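Local coordinates for methionine gamma-lyase (Trichomonas vaginalis, PDB 1PFF), which belongs to the pyridoxal-phosphate-dependent enzymes of cysteine and methionine metabolism, a family built on the aminotransferase-like (fold type I) architecture, at residues A[257-262]-A[284-289]; A[208-213]-A[246-251]. All coordinates share one frame; numbering follows the deposited sequence.

In the fold
Both contacts lie in the C-terminal part of the chain, around the smaller mixed sheet that contains strands 247-251, 306-310 and 280-282. Interaction 2 comes first along the chain and closes before interaction 1 opens: it lays the long helix 183-216 against strand 247-251. The chain then passes through a short connection into helix 255-263, which meets the short helix 284-287 in interaction 1. The centres of interactions 1 and 2 are about 17 Å apart, and their nearest atoms come to about 5 Å without touching. Strand 306-310 lies next to both, meeting Leu262 in one and Val210 in the other, so both contacts belong to the helices and strands of one C-terminal sheet region.

Interaction 1 (A[257-262]-A[284-289]); sequences KAKKVL and PASMTH
Pro284 O, in the short helix whose Ser286 and Met287 meet Lys259 and Leu262, is gripped by three donors. Thr288 N lies 2.9 Å from Pro284 O and His289 N 2.8 Å from it. The hydroxyl of the same threonine adds a longer bond, OG1 to Pro284 O at 3.2 Å. It comes in from the flank of the carbonyl, with a C=O...OG1 angle of 103° and only a slight tilt out of its plane, while the two amides are those of the residues that follow Met287. These bonds are internal to 284-289.

Across to helix 255-263 the contact is made by side chains alone, and the backbones stay well apart, with Lys259 CA and Ser286 CA 8.7 Å from each other. Lys259 reaches over by its far end. The bend at chi2 (-95°) helps carry CE to within 3.5 Å of Ser286 OG, and a second bend, at chi4 (-122°), sets where NZ goes. The ammonium passes alongside at 3.6 Å between NZ and OG, a near approach and not a bond, and Ser286 OG also makes a weak hydrogen bond to His283 O.

Deeper in, the contact becomes apolar. Leu262 and Met287 both leave their backbones toward the opposite segment, and the leucine CD1 methyl rests 3.8 Å from Met287 SD. Exposed lysine thus lies over the outer part of the contact, and buried leucine forms its inner part.

The whole is plain packing between helix 255-263 and helix 284-287. Beneath it lies the C-terminal sheet: Leu262 touches Ile281 of strand 280-282, Ile307 of strand 306-310 and Leu270 of strand 269-270, and Met287 shares Leu270 while also reaching Gln282.

Interaction 2 (A[208-213]-A[246-251]); sequences QKVAEF and SMIAFD
Ala211 on the helix and Ile248 on the strand are the residues whose CA atoms come nearest each other, 6.9 Å apart. That is near enough for one isoleucine to span the gap. The side chain of Ile248 leaves the strand toward the helix, and its outermost methyl does the touching.

Ile248 CG1 stands anti to its own carbonyl carbon (chi1 -63°) and the chain continues extended at chi2 (166°), which carries CD1 out to the helix. There it meets two successive residues. Val210 CG1 is 3.7 Å from Ile248 CD1, the valine and isoleucine side chains crossing at a slant, and Val210 CB follows at 4.0 Å from the same methyl. On the Ala211 side, CD1 comes against the helix backbone itself, 3.8 Å from Ala211 N. The alanine methyl joins in more loosely, with Ala211 CB at 4.1 Å from Ile248 CD1. With only a methyl at Ala211, the end of the isoleucine sits close to the helix backbone; all three residues are buried, and the side-chain contacts between them are apolar.

Along the same helix, one turn apart, Gln208 is tied to Glu212: NE2 to OE1 is 3.1 Å, with the N-H pointing nearly straight at the oxygen (164°). Glu212 OE1 is approached from above its carboxylate plane, whereas the glutamine donates within its own amide plane.

The contact packs helix 183-216 onto strand 247-251, which is hydrogen-bonded to strand 306-310 at Ile248-Leu309 and to strand 223-224 at Ala249-Tyr224. Around it, Val210 also touches Leu309 and, on helix 316-328, Leu323, while Ile248 leans on Leu214 further along the long helix and on Tyr225. The isoleucine therefore sits where helix 183-216 meets the sheet, with helix 316-328 packed alongside.

Interaction 1 (A[257-262]-A[284-289])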
loop_
_atom_site.group_PDB
_atom_site.type_symbol
_atom_site.label_atom_id
_atom_site.label_comp_id
_atom_site.label_asym_id
_atom_site.label_seq_id
_atom_site.Cartn_x
_atom_site.Cartn_y
_atom_site.Cartn_z
ATOM N N LYS A 257 26.712 -31.366 14.956
ATOM C CA LYS A 257 26.491 -31.853 13.586
ATOM C C LYS A 257 25.403 -31.053 12.864
ATOM O O LYS A 257 25.538 -30.737 11.682
ATOM C CB LYS A 257 26.153 -33.350 13.594
ATOM C CG LYS A 257 27.360 -34.240 13.897
ATOM C CD LYS A 257 27.162 -35.660 13.362
ATOM C CE LYS A 257 28.214 -36.626 13.892
ATOM N NZ LYS A 257 29.601 -36.216 13.526
ATOM N N ALA A 258 24.331 -30.720 13.586
ATOM C CA ALA A 258 23.278 -29.859 13.048
ATOM C C ALA A 258 23.823 -28.493 12.624
ATOM O O ALA A 258 23.528 -28.028 11.533
ATOM C CB ALA A 258 22.132 -29.711 14.048
ATOM N N LYS A 259 24.638 -27.876 13.478
ATOM C CA LYS A 259 25.242 -26.575 13.173
ATOM C C LYS A 259 26.094 -26.617 11.904
ATOM O O LYS A 259 26.042 -25.695 11.088
ATOM C CB LYS A 259 26.093 -26.082 14.349
ATOM C CG LYS A 259 25.310 -25.328 15.428
ATOM C CD LYS A 259 25.368 -23.809 15.216
ATOM C CE LYS A 259 24.137 -23.118 15.810
ATOM N NZ LYS A 259 23.370 -22.329 14.797
ATOM N N LYS A 260 26.877 -27.685 11.746
ATOM C CA LYS A 260 27.721 -27.855 10.557
ATOM C C LYS A 260 26.877 -28.005 9.295
ATOM O O LYS A 260 27.188 -27.405 8.269
ATOM C CB LYS A 260 28.662 -29.057 10.706
ATOM C CG LYS A 260 29.793 -29.100 9.668
ATOM C CD LYS A 260 30.767 -30.244 9.936
ATOM C CE LYS A 260 31.720 -30.440 8.750
ATOM N NZ LYS A 260 32.970 -31.172 9.149
ATOM N N VAL A 261 25.822 -28.822 9.378
ATOM C CA VAL A 261 24.882 -28.981 8.266
ATOM C C VAL A 261 24.275 -27.626 7.882
ATOM O O VAL A 261 24.342 -27.221 6.718
ATOM C CB VAL A 261 23.775 -30.033 8.572
ATOM C CG1 VAL A 261 22.626 -29.971 7.535
ATOM C CG2 VAL A 261 24.372 -31.426 8.614
ATOM N N LEU A 262 23.715 -26.922 8.866
ATOM C CA LEU A 262 23.043 -25.648 8.608
ATOM C C LEU A 262 23.994 -24.582 8.070
ATOM O O LEU A 262 23.583 -23.721 7.290
ATOM C CB LEU A 262 22.306 -25.128 9.852
ATOM C CG LEU A 262 21.035 -25.847 10.347
ATOM C CD1 LEU A 262 20.007 -24.852 10.887
ATOM C CD2 LEU A 262 20.409 -26.744 9.296
ATOM N N PRO A 284 15.939 -25.551 16.038
ATOM C CA PRO A 284 15.183 -24.843 17.081
ATOM C C PRO A 284 15.933 -24.663 18.405
ATOM O O PRO A 284 15.888 -23.565 18.955
ATOM C CB PRO A 284 13.944 -25.724 17.279
ATOM C CG PRO A 284 13.792 -26.454 15.978
ATOM C CD PRO A 284 15.184 -26.691 15.485
ATOM N N ALA A 285 16.605 -25.700 18.900
ATOM C CA ALA A 285 17.252 -25.636 20.217
ATOM C C ALA A 285 18.338 -24.561 20.334
ATOM O O ALA A 285 18.654 -24.106 21.441
ATOM C CB ALA A 285 17.801 -26.989 20.613
ATOM N N SER A 286 18.909 -24.163 19.200
ATOM C CA SER A 286 19.914 -23.103 19.179
ATOM C C SER A 286 19.404 -21.807 18.560
ATOM O O SER A 286 19.923 -20.725 18.865
ATOM C CB SER A 286 21.177 -23.564 18.446
ATOM O OG SER A 286 20.948 -23.645 17.051
ATOM N N MET A 287 18.388 -21.905 17.703
ATOM C CA MET A 287 17.949 -20.744 16.926
ATOM C C MET A 287 16.691 -20.046 17.442
ATOM O O MET A 287 16.590 -18.821 17.359
ATOM C CB MET A 287 17.820 -21.098 15.440
ATOM C CG MET A 287 19.163 -21.290 14.760
ATOM S SD MET A 287 19.053 -21.958 13.091
ATOM C CE MET A 287 18.276 -20.586 12.194
ATOM N N THR A 288 15.738 -20.808 17.971
ATOM C CA THR A 288 14.480 -20.224 18.436
ATOM C C THR A 288 14.218 -20.441 19.923
ATOM O O THR A 288 13.623 -19.586 20.578
ATOM C CB THR A 288 13.285 -20.761 17.621
ATOM O OG1 THR A 288 13.348 -22.189 17.572
ATOM C CG2 THR A 288 13.385 -20.342 16.155
ATOM N N HIS A 289 14.646 -21.585 20.449
ATOM C CA HIS A 289 14.321 -21.962 21.823
ATOM C C HIS A 289 15.538 -21.929 22.738
ATOM O O HIS A 289 15.526 -22.519 23.827
ATOM C CB HIS A 289 13.662 -23.341 21.849
ATOM C CG HIS A 289 12.285 -23.361 21.261
ATOM N ND1 HIS A 289 11.151 -23.520 22.029
ATOM C CD2 HIS A 289 11.860 -23.233 19.983
ATOM C CE1 HIS A 289 10.089 -23.500 21.247
ATOM N NE2 HIS A 289 10.492 -23.324 20.000
#

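Interaction 2 (A[208-213]-A[246-251])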
loop_
_atom_site.group_PDB
_atom_site.type_symbol
_atom_site.label_atom_id
_atom_site.label_comp_id
_atom_site.label_asym_id
_atom_site.label_seq_id
_atom_site.Cartn_x
_atom_site.Cartn_y
_atom_site.Cartn_z
ATOM N N GLN A 208 7.523 -34.708 -0.153
ATOM C CA GLN A 208 7.538 -36.185 -0.210
ATOM C C GLN A 208 8.900 -36.664 -0.734
ATOM O O GLN A 208 9.520 -37.568 -0.163
ATOM C CB GLN A 208 6.391 -36.734 -1.083
ATOM C CG GLN A 208 6.266 -38.275 -1.068
ATOM C CD GLN A 208 5.888 -38.833 0.311
ATOM O OE1 GLN A 208 5.013 -38.291 0.974
ATOM N NE2 GLN A 208 6.536 -39.924 0.723
ATOM N N LYS A 209 9.367 -36.028 -1.807
ATOM C CA LYS A 209 10.638 -36.394 -2.436
ATOM C C LYS A 209 11.837 -36.117 -1.534
ATOM O O LYS A 209 12.717 -36.969 -1.403
ATOM C CB LYS A 209 10.808 -35.679 -3.782
ATOM C CG LYS A 209 9.770 -36.072 -4.830
ATOM C CD LYS A 209 10.090 -37.422 -5.454
ATOM C CE LYS A 209 9.830 -37.409 -6.955
ATOM N NZ LYS A 209 11.039 -37.871 -7.706
ATOM N N VAL A 210 11.854 -34.932 -0.915
ATOM C CA VAL A 210 12.900 -34.556 0.036
ATOM C C VAL A 210 12.910 -35.530 1.231
ATOM O O VAL A 210 13.966 -36.019 1.642
ATOM C CB VAL A 210 12.750 -33.082 0.486
ATOM C CG1 VAL A 210 13.736 -32.728 1.600
ATOM C CG2 VAL A 210 12.945 -32.127 -0.702
ATOM N N ALA A 211 11.729 -35.814 1.773
ATOM C CA ALA A 211 11.612 -36.721 2.911
ATOM C C ALA A 211 12.207 -38.098 2.584
ATOM O O ALA A 211 12.935 -38.679 3.389
ATOM C CB ALA A 211 10.150 -36.837 3.363
ATOM N N GLU A 212 11.917 -38.607 1.392
ATOM C CA GLU A 212 12.451 -39.903 0.976
ATOM C C GLU A 212 13.969 -39.869 0.795
ATOM O O GLU A 212 14.667 -40.821 1.172
ATOM C CB GLU A 212 11.734 -40.400 -0.284
ATOM C CG GLU A 212 10.290 -40.797 0.012
ATOM C CD GLU A 212 9.482 -41.131 -1.228
ATOM O OE1 GLU A 212 8.346 -41.637 -1.071
ATOM O OE2 GLU A 212 9.971 -40.885 -2.348
ATOM N N PHE A 213 14.481 -38.764 0.254
ATOM C CA PHE A 213 15.929 -38.588 0.107
ATOM C C PHE A 213 16.593 -38.602 1.493
ATOM O O PHE A 213 17.616 -39.271 1.694
ATOM C CB PHE A 213 16.268 -37.289 -0.653
ATOM C CG PHE A 213 17.573 -36.666 -0.230
ATOM C CD1 PHE A 213 18.783 -37.186 -0.684
ATOM C CD2 PHE A 213 17.591 -35.585 0.646
ATOM C CE1 PHE A 213 20.004 -36.633 -0.273
ATOM C CE2 PHE A 213 18.801 -35.026 1.063
ATOM C CZ PHE A 213 20.013 -35.554 0.598
ATOM N N SER A 246 4.332 -29.623 3.716
ATOM C CA SER A 246 5.708 -29.320 3.289
ATOM C C SER A 246 6.678 -29.121 4.461
ATOM O O SER A 246 7.830 -28.732 4.272
ATOM C CB SER A 246 5.735 -28.130 2.327
ATOM O OG SER A 246 5.007 -27.035 2.848
ATOM N N MET A 247 6.208 -29.411 5.669
ATOM C CA MET A 247 7.077 -29.405 6.832
ATOM C C MET A 247 7.706 -30.770 7.014
ATOM O O MET A 247 7.023 -31.796 6.954
ATOM C CB MET A 247 6.293 -29.045 8.093
ATOM C CG MET A 247 5.843 -27.600 8.146
ATOM S SD MET A 247 7.204 -26.403 8.274
ATOM C CE MET A 247 8.452 -27.276 9.278
ATOM N N ILE A 248 9.018 -30.774 7.227
ATOM C CA ILE A 248 9.742 -31.975 7.589
ATOM C C ILE A 248 10.559 -31.647 8.822
ATOM O O ILE A 248 11.023 -30.513 8.985
ATOM C CB ILE A 248 10.708 -32.409 6.456
ATOM C CG1 ILE A 248 9.934 -32.762 5.179
ATOM C CG2 ILE A 248 11.559 -33.622 6.906
ATOM C CD1 ILE A 248 10.840 -32.873 3.955
ATOM N N ALA A 249 10.732 -32.631 9.689
ATOM C CA ALA A 249 11.773 -32.524 10.692
ATOM C C ALA A 249 12.626 -33.775 10.614
ATOM O O ALA A 249 12.192 -34.807 10.103
ATOM C CB ALA A 249 11.193 -32.307 12.086
ATOM N N PHE A 250 13.863 -33.672 11.074
ATOM C CA PHE A 250 14.736 -34.831 11.115
ATOM C C PHE A 250 15.813 -34.668 12.164
ATOM O O PHE A 250 16.224 -33.539 12.485
ATOM C CB PHE A 250 15.316 -35.192 9.730
ATOM C CG PHE A 250 16.184 -34.130 9.121
ATOM C CD1 PHE A 250 15.622 -33.089 8.381
ATOM C CD2 PHE A 250 17.575 -34.198 9.237
ATOM C CE1 PHE A 250 16.442 -32.107 7.792
ATOM C CE2 PHE A 250 18.397 -33.216 8.655
ATOM C CZ PHE A 250 17.826 -32.179 7.934
ATOM N N ASP A 251 16.232 -35.806 12.712
ATOM C CA ASP A 251 17.361 -35.854 13.626
ATOM C C ASP A 251 18.657 -36.072 12.872
ATOM O O ASP A 251 18.744 -36.907 11.963
ATOM C CB ASP A 251 17.189 -36.964 14.664
ATOM C CG ASP A 251 16.090 -36.671 15.653
ATOM O OD1 ASP A 251 15.762 -35.476 15.858
ATOM O OD2 ASP A 251 15.489 -37.582 16.263
#